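Local coordinates for amine Dehydrogenase (Pseudomonas putida, PDB 1JMX), which probably serves as the beta-propeller subunit of a quinohemoprotein amine dehydrogenase, which oxidises primary amines and passes the electrons on to heme c, at residues M39-G44 / L60-G65; F79-S84 / L136-V141; E105-V110 / L127-T132. All blocks are in the same frame, centred on the assembly; numbering follows the deposited sequence.

Contact 1. Residues M39-G44 / L60-G65; sequences MPDKFG and LNNHYG
L60, one residue before its strand ends, makes little contact and is followed by N61, the last residue of the strand. The N61 amide lies against the backbone of K42 to G44, with N61 CG 3.3 Å from K42 O. N61 OD1 accepts from G44 N at 2.8 Å, the donor above the carbonyl plane, while ND2 reaches N21 and a water that also donates to P40 O. M39 CE comes to 3.5 Å from N61 ND2. An alanine in place of N61 would remove OD1 and ND2, and with them the bonds to G44 N, N21 and the water, and would probably loosen the loop against the strand end. N62 N donates to K42 O (2.7 Å) and N62 OD1 accepts from K42 N (3.1 Å); D66 bonds N62 ND2, fixing the amide so that OD1 faces K42 N. In this beta-propeller, residues 39-44 link one blade to the next, and 60-65 turn between that next blade's second and third strands. F43 O lies over one face of the H63 ring, 3.7 Å from H63 CE1. Y64 N bonds G44 O at 2.9 Å; its OH is hydrogen-bonded to the OH of Y95, whose ring it meets edge-to-face.

Contact 2. Residues F79-S84 / L136-V141; sequences FHANLS and LEAKPV
H80 stands on the last strand of its propeller blade, 76-82, and faces the loop that leads into the last strand of the following blade. H80 CB rests on the backbone of L136, 3.8 Å from L136 O, and also meets L136 CD1 at 3.9 Å. With CG anti to the backbone N (chi1 171°), the imidazole runs on along this peptide: CG stays near the same carbonyl, and H80 CD2 comes to 3.5 Å from L136 O, which lies at the ring edge close to its plane. Farther out the ring is stacked with Y68, and N82 N sits over one face toward the rim. A flat, partly polar ring suits a place between a carbonyl and an aromatic neighbour.

On the inner side the contact is apolar. F79, whose CG is also anti to the backbone N, swings its ring back so that F79 CE1 touches A138 CB at 3.5 Å; a methyl suits A138 because CB already meets this ring and the H80 carbonyl. Between the two segments the direct backbone link is a weak bond, A138 N to H80 O (3.2 Å, 133°), beside which H80 also bonds the backbone of G135. A water accepts from N82 N at 3.0 Å, and a second lies between N82 O and A138 O. A few backbone bonds, bridging waters and the F79-A138 touch thus replace regular strand pairing here.

Contact 3. Residues E105-V110 / L127-T132; sequences EVYATV and LEVFST
Strands 105-115 and 126-131 are the second and third strands of one propeller blade, and 105-110 and 127-132 pair antiparallel within it. The stretch joining the two strands includes L116 to Y120, which contact heme c.

Backbone hydrogen bonds set the register. V106 and F130 exchange two, V106 N to F130 O and F130 N to V106 O, both 2.9 Å and lying in the carbonyl planes. A108 and E128 form the next such pair, where E128 N to A108 O is the straighter bond (165°). Weaker CA-H...O contacts fill the gaps, the shortest from E105 CA to F130 O at 3.1 Å.

Apolar packing divides between the two faces of the sheet. On that of Y107, V129 and L127, the tyrosine ring lies alongside V129 with Y107 CE2 3.7 Å from V129 CG1, while L127 CD1 reaches T109 CG2 at 3.8 Å; beyond them M153 belongs to the following blade. On the opposite face F130 turns its ring edge to V106 O and to A108 CB, 4.4 Å from F130 CE1, a methyl small enough to lie at the ring edge, and V106 and A108 pack on I67 of the preceding blade. Branched and aromatic side chains suit V106, Y107, L127, V129 and F130, which are buried where neighbouring blades pack.

The charged groups have partners elsewhere. E105 lays its carboxylate carbon CD 3.5 Å from V129 CG1, then forms a salt bridge to R142. E128 is extended beyond CG, passing V110 CG2 before its OE2 pairs with R126.

T132 closes the pair: OG1, in the crowded position between backbone N and carbonyl carbon, bonds G103 O, and T132 CG2 is pressed against V106 CG2 at a tight 3.4 Å.

The three contacts span two successive blades. Contact 3 is buried and lies wholly within one blade, held by regular strand pairing with apolar faces. Contact 2 is partly solvent-exposed and joins that blade to the preceding one, relying on waters, one weak backbone bond and a small apolar touch. Contact 1, also buried, lies where the chain enters that preceding blade; there asparagine side chains and irregular backbone bonds replace strand pairing, and another protein chain lies within reach, whereas none touches contacts 2 and 3. Contacts 1 and 2 reach the same sheet and touch, with G65 O 3.1 Å from L83 N, probably a hydrogen bond. Contact 3 is nested within the loop that contact 2 closes; V141 N probably bonds V129 O.

Contact 1. Residues M39-G44 / L60-G65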
loop_
_atom_site.group_PDB
_atom_site.type_symbol
_atom_site.label_atom_id
_atom_site.label_comp_id
_atom_site.label_asym_id
_atom_site.label_seq_id
_atom_site.Cartn_x
_atom_site.Cartn_y
_atom_site.Cartn_z
ATOM N N MET B 39 -15.148 -18.454 21.204
ATOM C CA MET B 39 -13.770 -18.827 21.440
ATOM C C MET B 39 -13.040 -17.872 22.370
ATOM O O MET B 39 -13.375 -16.691 22.475
ATOM C CB MET B 39 -13.033 -19.001 20.116
ATOM C CG MET B 39 -13.524 -20.201 19.343
ATOM S SD MET B 39 -12.438 -20.609 18.007
ATOM C CE MET B 39 -12.654 -19.156 16.962
ATOM N N PRO B 40 -12.047 -18.398 23.098
ATOM C CA PRO B 40 -11.264 -17.603 24.037
ATOM C C PRO B 40 -10.295 -16.641 23.364
ATOM O O PRO B 40 -9.845 -16.861 22.242
ATOM C CB PRO B 40 -10.528 -18.670 24.835
ATOM C CG PRO B 40 -10.286 -19.726 23.809
ATOM C CD PRO B 40 -11.599 -19.804 23.098
ATOM N N ASP B 41 -9.981 -15.578 24.086
ATOM C CA ASP B 41 -9.064 -14.546 23.631
ATOM C C ASP B 41 -9.523 -13.791 22.377
ATOM O O ASP B 41 -10.691 -13.395 22.297
ATOM C CB ASP B 41 -7.649 -15.125 23.516
ATOM C CG ASP B 41 -7.137 -15.659 24.851
ATOM O OD1 ASP B 41 -7.561 -15.139 25.908
ATOM O OD2 ASP B 41 -6.324 -16.607 24.849
ATOM N N LYS B 42 -8.625 -13.581 21.418
ATOM C CA LYS B 42 -8.971 -12.843 20.207
ATOM C C LYS B 42 -8.862 -13.695 18.943
ATOM O O LYS B 42 -8.164 -14.700 18.927
ATOM C CB LYS B 42 -8.092 -11.594 20.100
ATOM C CG LYS B 42 -8.236 -10.630 21.282
ATOM C CD LYS B 42 -9.596 -9.938 21.254
ATOM C CE LYS B 42 -9.919 -9.193 22.553
ATOM N NZ LYS B 42 -9.064 -7.983 22.799
ATOM N N PHE B 43 -9.580 -13.280 17.898
ATOM C CA PHE B 43 -9.611 -13.967 16.603
ATOM C C PHE B 43 -8.418 -13.599 15.727
ATOM O O PHE B 43 -7.902 -12.488 15.802
ATOM C CB PHE B 43 -10.910 -13.610 15.868
ATOM C CG PHE B 43 -11.123 -14.365 14.573
ATOM C CD1 PHE B 43 -11.798 -15.583 14.567
ATOM C CD2 PHE B 43 -10.682 -13.838 13.360
ATOM C CE1 PHE B 43 -12.034 -16.264 13.380
ATOM C CE2 PHE B 43 -10.913 -14.510 12.171
ATOM C CZ PHE B 43 -11.594 -15.730 12.180
ATOM N N GLY B 44 -8.013 -14.533 14.871
ATOM C CA GLY B 44 -6.898 -14.292 13.976
ATOM C C GLY B 44 -5.825 -15.352 14.065
ATOM O O GLY B 44 -5.111 -15.408 15.059
ATOM N N LEU B 60 -5.791 -22.089 15.408
ATOM C CA LEU B 60 -4.679 -21.141 15.509
ATOM C C LEU B 60 -5.418 -19.815 15.624
ATOM O O LEU B 60 -6.102 -19.401 14.690
ATOM C CB LEU B 60 -3.843 -21.138 14.228
ATOM C CG LEU B 60 -2.346 -20.804 14.267
ATOM C CD1 LEU B 60 -1.975 -20.105 12.968
ATOM C CD2 LEU B 60 -1.966 -19.952 15.459
ATOM N N ASN B 61 -5.313 -19.181 16.783
ATOM C CA ASN B 61 -6.006 -17.930 17.028
ATOM C C ASN B 61 -5.141 -16.941 17.796
ATOM O O ASN B 61 -3.923 -17.096 17.876
ATOM C CB ASN B 61 -7.284 -18.218 17.821
ATOM C CG ASN B 61 -8.509 -17.554 17.224
ATOM O OD1 ASN B 61 -8.463 -16.985 16.131
ATOM N ND2 ASN B 61 -9.615 -17.630 17.941
ATOM N N ASN B 62 -5.791 -15.912 18.331
ATOM C CA ASN B 62 -5.138 -14.868 19.117
ATOM C C ASN B 62 -3.968 -14.217 18.393
ATOM O O ASN B 62 -2.862 -14.104 18.931
ATOM C CB ASN B 62 -4.688 -15.420 20.468
ATOM C CG ASN B 62 -4.669 -14.366 21.545
ATOM O OD1 ASN B 62 -5.535 -13.496 21.589
ATOM N ND2 ASN B 62 -3.682 -14.433 22.421
ATOM N N HIS B 63 -4.227 -13.813 17.154
ATOM C CA HIS B 63 -3.239 -13.155 16.310
ATOM C C HIS B 63 -2.009 -13.996 15.993
ATOM O O HIS B 63 -0.873 -13.544 16.155
ATOM C CB HIS B 63 -2.848 -11.800 16.911
ATOM C CG HIS B 63 -4.021 -10.917 17.201
ATOM N ND1 HIS B 63 -4.756 -10.308 16.208
ATOM C CD2 HIS B 63 -4.620 -10.584 18.366
ATOM C CE1 HIS B 63 -5.760 -9.642 16.747
ATOM N NE2 HIS B 63 -5.700 -9.793 18.057
ATOM N N TYR B 64 -2.258 -15.225 15.539
ATOM C CA TYR B 64 -1.209 -16.169 15.142
ATOM C C TYR B 64 -0.205 -16.503 16.247
ATOM O O TYR B 64 0.935 -16.863 15.961
ATOM C CB TYR B 64 -0.451 -15.624 13.921
ATOM C CG TYR B 64 -1.331 -15.237 12.743
ATOM C CD1 TYR B 64 -2.142 -14.101 12.790
ATOM C CD2 TYR B 64 -1.357 -16.014 11.585
ATOM C CE1 TYR B 64 -2.955 -13.753 11.724
ATOM C CE2 TYR B 64 -2.167 -15.673 10.510
ATOM C CZ TYR B 64 -2.966 -14.543 10.585
ATOM O OH TYR B 64 -3.789 -14.219 9.530
ATOM N N GLY B 65 -0.629 -16.413 17.504
ATOM C CA GLY B 65 0.285 -16.689 18.597
ATOM C C GLY B 65 -0.099 -17.772 19.586
ATOM O O GLY B 65 0.631 -17.991 20.552
HETATM O O HOH W 1 -9.378 -19.050 20.660
#

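Contact 2. Residues F79-S84 / L136-V141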
loop_
_atom_site.group_PDB
_atom_site.type_symbol
_atom_site.label_atom_id
_atom_site.label_comp_id
_atom_site.label_asym_id
_atom_site.label_seq_id
_atom_site.Cartn_x
_atom_site.Cartn_y
_atom_site.Cartn_z
ATOM N N PHE B 79 -7.738 -27.470 25.463
ATOM C CA PHE B 79 -6.308 -27.393 25.232
ATOM C C PHE B 79 -5.910 -25.988 24.864
ATOM O O PHE B 79 -6.664 -25.257 24.231
ATOM C CB PHE B 79 -5.908 -28.347 24.108
ATOM C CG PHE B 79 -4.463 -28.254 23.718
ATOM C CD1 PHE B 79 -3.488 -28.917 24.450
ATOM C CD2 PHE B 79 -4.077 -27.513 22.603
ATOM C CE1 PHE B 79 -2.153 -28.851 24.085
ATOM C CE2 PHE B 79 -2.740 -27.438 22.226
ATOM C CZ PHE B 79 -1.775 -28.112 22.972
ATOM N N HIS B 80 -4.720 -25.608 25.294
ATOM C CA HIS B 80 -4.195 -24.299 24.985
ATOM C C HIS B 80 -2.680 -24.317 25.037
ATOM O O HIS B 80 -2.079 -24.697 26.040
ATOM C CB HIS B 80 -4.740 -23.231 25.929
ATOM C CG HIS B 80 -4.064 -21.907 25.768
ATOM N ND1 HIS B 80 -3.892 -21.311 24.538
ATOM C CD2 HIS B 80 -3.440 -21.104 26.662
ATOM C CE1 HIS B 80 -3.188 -20.203 24.680
ATOM N NE2 HIS B 80 -2.901 -20.054 25.960
ATOM N N ALA B 81 -2.072 -23.916 23.930
ATOM C CA ALA B 81 -0.629 -23.854 23.811
ATOM C C ALA B 81 -0.244 -22.468 23.335
ATOM O O ALA B 81 -0.758 -21.982 22.336
ATOM C CB ALA B 81 -0.137 -24.905 22.826
ATOM N N ASN B 82 0.593 -21.797 24.108
ATOM C CA ASN B 82 1.057 -20.481 23.729
ATOM C C ASN B 82 2.369 -20.713 22.999
ATOM O O ASN B 82 3.182 -21.534 23.423
ATOM C CB ASN B 82 1.259 -19.600 24.962
ATOM C CG ASN B 82 1.965 -18.307 24.640
ATOM O OD1 ASN B 82 3.123 -18.129 24.982
ATOM N ND2 ASN B 82 1.282 -17.415 23.953
ATOM N N LEU B 83 2.562 -19.992 21.899
ATOM C CA LEU B 83 3.757 -20.132 21.084
ATOM C C LEU B 83 4.936 -19.240 21.482
ATOM O O LEU B 83 5.931 -19.163 20.765
ATOM C CB LEU B 83 3.398 -19.934 19.610
ATOM C CG LEU B 83 2.246 -20.806 19.100
ATOM C CD1 LEU B 83 2.046 -20.560 17.616
ATOM C CD2 LEU B 83 2.515 -22.285 19.366
ATOM N N SER B 84 4.849 -18.611 22.649
ATOM C CA SER B 84 5.921 -17.740 23.136
ATOM C C SER B 84 6.447 -18.213 24.483
ATOM O O SER B 84 6.428 -17.457 25.455
ATOM C CB SER B 84 5.422 -16.303 23.273
ATOM O OG SER B 84 4.978 -15.809 22.036
ATOM N N LEU B 136 -4.699 -26.667 29.445
ATOM C CA LEU B 136 -4.645 -25.230 29.209
ATOM C C LEU B 136 -3.337 -24.514 29.493
ATOM O O LEU B 136 -3.282 -23.287 29.388
ATOM C CB LEU B 136 -5.783 -24.520 29.951
ATOM C CG LEU B 136 -7.246 -24.841 29.609
ATOM C CD1 LEU B 136 -7.434 -24.956 28.105
ATOM C CD2 LEU B 136 -7.671 -26.131 30.275
ATOM N N GLU B 137 -2.286 -25.257 29.833
ATOM C CA GLU B 137 -0.988 -24.635 30.119
ATOM C C GLU B 137 0.137 -25.410 29.442
ATOM O O GLU B 137 1.271 -25.430 29.927
ATOM C CB GLU B 137 -0.735 -24.590 31.631
ATOM C CG GLU B 137 -1.928 -24.116 32.490
ATOM C CD GLU B 137 -1.965 -22.606 32.762
ATOM O OE1 GLU B 137 -1.156 -21.847 32.171
ATOM O OE2 GLU B 137 -2.817 -22.179 33.586
ATOM N N ALA B 138 -0.182 -26.019 28.299
ATOM C CA ALA B 138 0.766 -26.822 27.529
ATOM C C ALA B 138 2.038 -26.093 27.115
ATOM O O ALA B 138 2.005 -24.944 26.676
ATOM C CB ALA B 138 0.080 -27.411 26.307
ATOM N N LYS B 139 3.162 -26.782 27.257
ATOM C CA LYS B 139 4.462 -26.227 26.908
ATOM C C LYS B 139 5.229 -27.220 26.048
ATOM O O LYS B 139 4.896 -28.401 26.029
ATOM C CB LYS B 139 5.231 -25.857 28.182
ATOM C CG LYS B 139 4.802 -24.503 28.763
ATOM C CD LYS B 139 5.383 -24.253 30.137
ATOM C CE LYS B 139 5.100 -22.824 30.591
ATOM N NZ LYS B 139 5.913 -21.787 29.858
ATOM N N PRO B 140 6.235 -26.746 25.288
ATOM C CA PRO B 140 7.033 -27.617 24.419
ATOM C C PRO B 140 7.597 -28.862 25.105
ATOM O O PRO B 140 8.227 -28.769 26.165
ATOM C CB PRO B 140 8.157 -26.692 23.953
ATOM C CG PRO B 140 7.504 -25.372 23.907
ATOM C CD PRO B 140 6.702 -25.350 25.186
ATOM N N VAL B 141 7.305 -30.028 24.529
ATOM C CA VAL B 141 7.822 -31.287 25.055
ATOM C C VAL B 141 8.988 -31.732 24.177
ATOM O O VAL B 141 9.746 -32.625 24.537
ATOM C CB VAL B 141 6.739 -32.404 25.135
ATOM C CG1 VAL B 141 5.662 -32.022 26.135
ATOM C CG2 VAL B 141 6.133 -32.691 23.760
HETATM O O HOH W 2 0.493 -22.718 27.001
HETATM O O HOH W 3 3.691 -22.892 25.693
#

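Contact 3. Residues E105-V110 / L127-T132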
loop_
_atom_site.group_PDB
_atom_site.type_symbol
_atom_site.label_atom_id
_atom_site.label_comp_id
_atom_site.label_asym_id
_atom_site.label_seq_id
_atom_site.Cartn_x
_atom_site.Cartn_y
_atom_site.Cartn_z
ATOM N N GLU B 105 -0.438 -35.328 19.928
ATOM C CA GLU B 105 0.487 -34.202 19.871
ATOM C C GLU B 105 0.028 -33.195 18.832
ATOM O O GLU B 105 -0.700 -33.532 17.900
ATOM C CB GLU B 105 1.899 -34.643 19.492
ATOM C CG GLU B 105 2.422 -35.839 20.225
ATOM C CD GLU B 105 3.916 -36.000 20.064
ATOM O OE1 GLU B 105 4.406 -36.156 18.918
ATOM O OE2 GLU B 105 4.601 -35.955 21.105
ATOM N N VAL B 106 0.467 -31.956 19.019
ATOM C CA VAL B 106 0.172 -30.863 18.108
ATOM C C VAL B 106 1.531 -30.241 17.784
ATOM O O VAL B 106 2.353 -30.027 18.673
ATOM C CB VAL B 106 -0.771 -29.792 18.745
ATOM C CG1 VAL B 106 -0.965 -28.614 17.790
ATOM C CG2 VAL B 106 -2.128 -30.406 19.079
ATOM N N TYR B 107 1.782 -30.028 16.500
ATOM C CA TYR B 107 3.029 -29.446 16.041
ATOM C C TYR B 107 2.755 -28.029 15.544
ATOM O O TYR B 107 1.672 -27.728 15.059
ATOM C CB TYR B 107 3.623 -30.294 14.915
ATOM C CG TYR B 107 3.535 -31.780 15.171
ATOM C CD1 TYR B 107 2.556 -32.557 14.549
ATOM C CD2 TYR B 107 4.390 -32.399 16.084
ATOM C CE1 TYR B 107 2.423 -33.904 14.836
ATOM C CE2 TYR B 107 4.269 -33.745 16.374
ATOM C CZ TYR B 107 3.280 -34.492 15.752
ATOM O OH TYR B 107 3.140 -35.818 16.075
ATOM N N ALA B 108 3.739 -27.157 15.688
ATOM C CA ALA B 108 3.591 -25.784 15.246
ATOM C C ALA B 108 4.961 -25.200 14.985
ATOM O O ALA B 108 5.858 -25.355 15.809
ATOM C CB ALA B 108 2.876 -24.970 16.315
ATOM N N THR B 109 5.181 -24.631 13.804
ATOM C CA THR B 109 6.481 -24.015 13.602
ATOM C C THR B 109 6.329 -22.555 14.019
ATOM O O THR B 109 5.328 -21.898 13.709
ATOM C CB THR B 109 7.118 -24.220 12.187
ATOM O OG1 THR B 109 7.169 -22.984 11.479
ATOM C CG2 THR B 109 6.409 -25.261 11.399
ATOM N N VAL B 110 7.262 -22.124 14.860
ATOM C CA VAL B 110 7.279 -20.788 15.417
ATOM C C VAL B 110 8.402 -19.929 14.861
ATOM O O VAL B 110 9.573 -20.315 14.901
ATOM C CB VAL B 110 7.433 -20.854 16.964
ATOM C CG1 VAL B 110 7.417 -19.467 17.558
ATOM C CG2 VAL B 110 6.335 -21.713 17.583
ATOM N N LEU B 127 10.236 -25.908 15.323
ATOM C CA LEU B 127 9.002 -26.666 15.444
ATOM C C LEU B 127 8.886 -26.985 16.932
ATOM O O LEU B 127 9.872 -27.335 17.573
ATOM C CB LEU B 127 9.080 -27.979 14.651
ATOM C CG LEU B 127 7.803 -28.833 14.659
ATOM C CD1 LEU B 127 6.849 -28.350 13.569
ATOM C CD2 LEU B 127 8.145 -30.292 14.434
ATOM N N GLU B 128 7.701 -26.791 17.491
ATOM C CA GLU B 128 7.451 -27.084 18.892
ATOM C C GLU B 128 6.337 -28.116 18.949
ATOM O O GLU B 128 5.320 -27.981 18.273
ATOM C CB GLU B 128 7.040 -25.825 19.652
ATOM C CG GLU B 128 8.138 -24.791 19.744
ATOM C CD GLU B 128 7.764 -23.598 20.580
ATOM O OE1 GLU B 128 6.567 -23.341 20.800
ATOM O OE2 GLU B 128 8.688 -22.909 21.025
ATOM N N VAL B 129 6.563 -29.172 19.721
ATOM C CA VAL B 129 5.600 -30.246 19.870
ATOM C C VAL B 129 4.924 -30.092 21.216
ATOM O O VAL B 129 5.578 -29.841 22.221
ATOM C CB VAL B 129 6.287 -31.625 19.820
ATOM C CG1 VAL B 129 5.252 -32.725 19.777
ATOM C CG2 VAL B 129 7.223 -31.715 18.623
ATOM N N PHE B 130 3.607 -30.217 21.234
ATOM C CA PHE B 130 2.850 -30.096 22.466
ATOM C C PHE B 130 2.038 -31.362 22.624
ATOM O O PHE B 130 1.599 -31.961 21.643
ATOM C CB PHE B 130 1.893 -28.902 22.409
ATOM C CG PHE B 130 2.570 -27.598 22.132
ATOM C CD1 PHE B 130 2.745 -27.153 20.827
ATOM C CD2 PHE B 130 3.050 -26.814 23.174
ATOM C CE1 PHE B 130 3.390 -25.950 20.567
ATOM C CE2 PHE B 130 3.696 -25.608 22.918
ATOM C CZ PHE B 130 3.865 -25.180 21.615
ATOM N N SER B 131 1.906 -31.802 23.861
ATOM C CA SER B 131 1.112 -32.971 24.149
ATOM C C SER B 131 -0.282 -32.424 24.419
ATOM O O SER B 131 -0.441 -31.476 25.187
ATOM C CB SER B 131 1.655 -33.691 25.375
ATOM O OG SER B 131 0.809 -34.762 25.725
ATOM N N THR B 132 -1.284 -32.984 23.755
ATOM C CA THR B 132 -2.652 -32.515 23.928
ATOM C C THR B 132 -3.207 -32.809 25.322
ATOM O O THR B 132 -4.192 -32.198 25.755
ATOM C CB THR B 132 -3.577 -33.115 22.865
ATOM O OG1 THR B 132 -3.508 -34.543 22.921
ATOM C CG2 THR B 132 -3.155 -32.648 21.485
HETATM O O HOH W 4 2.442 -36.694 23.730
#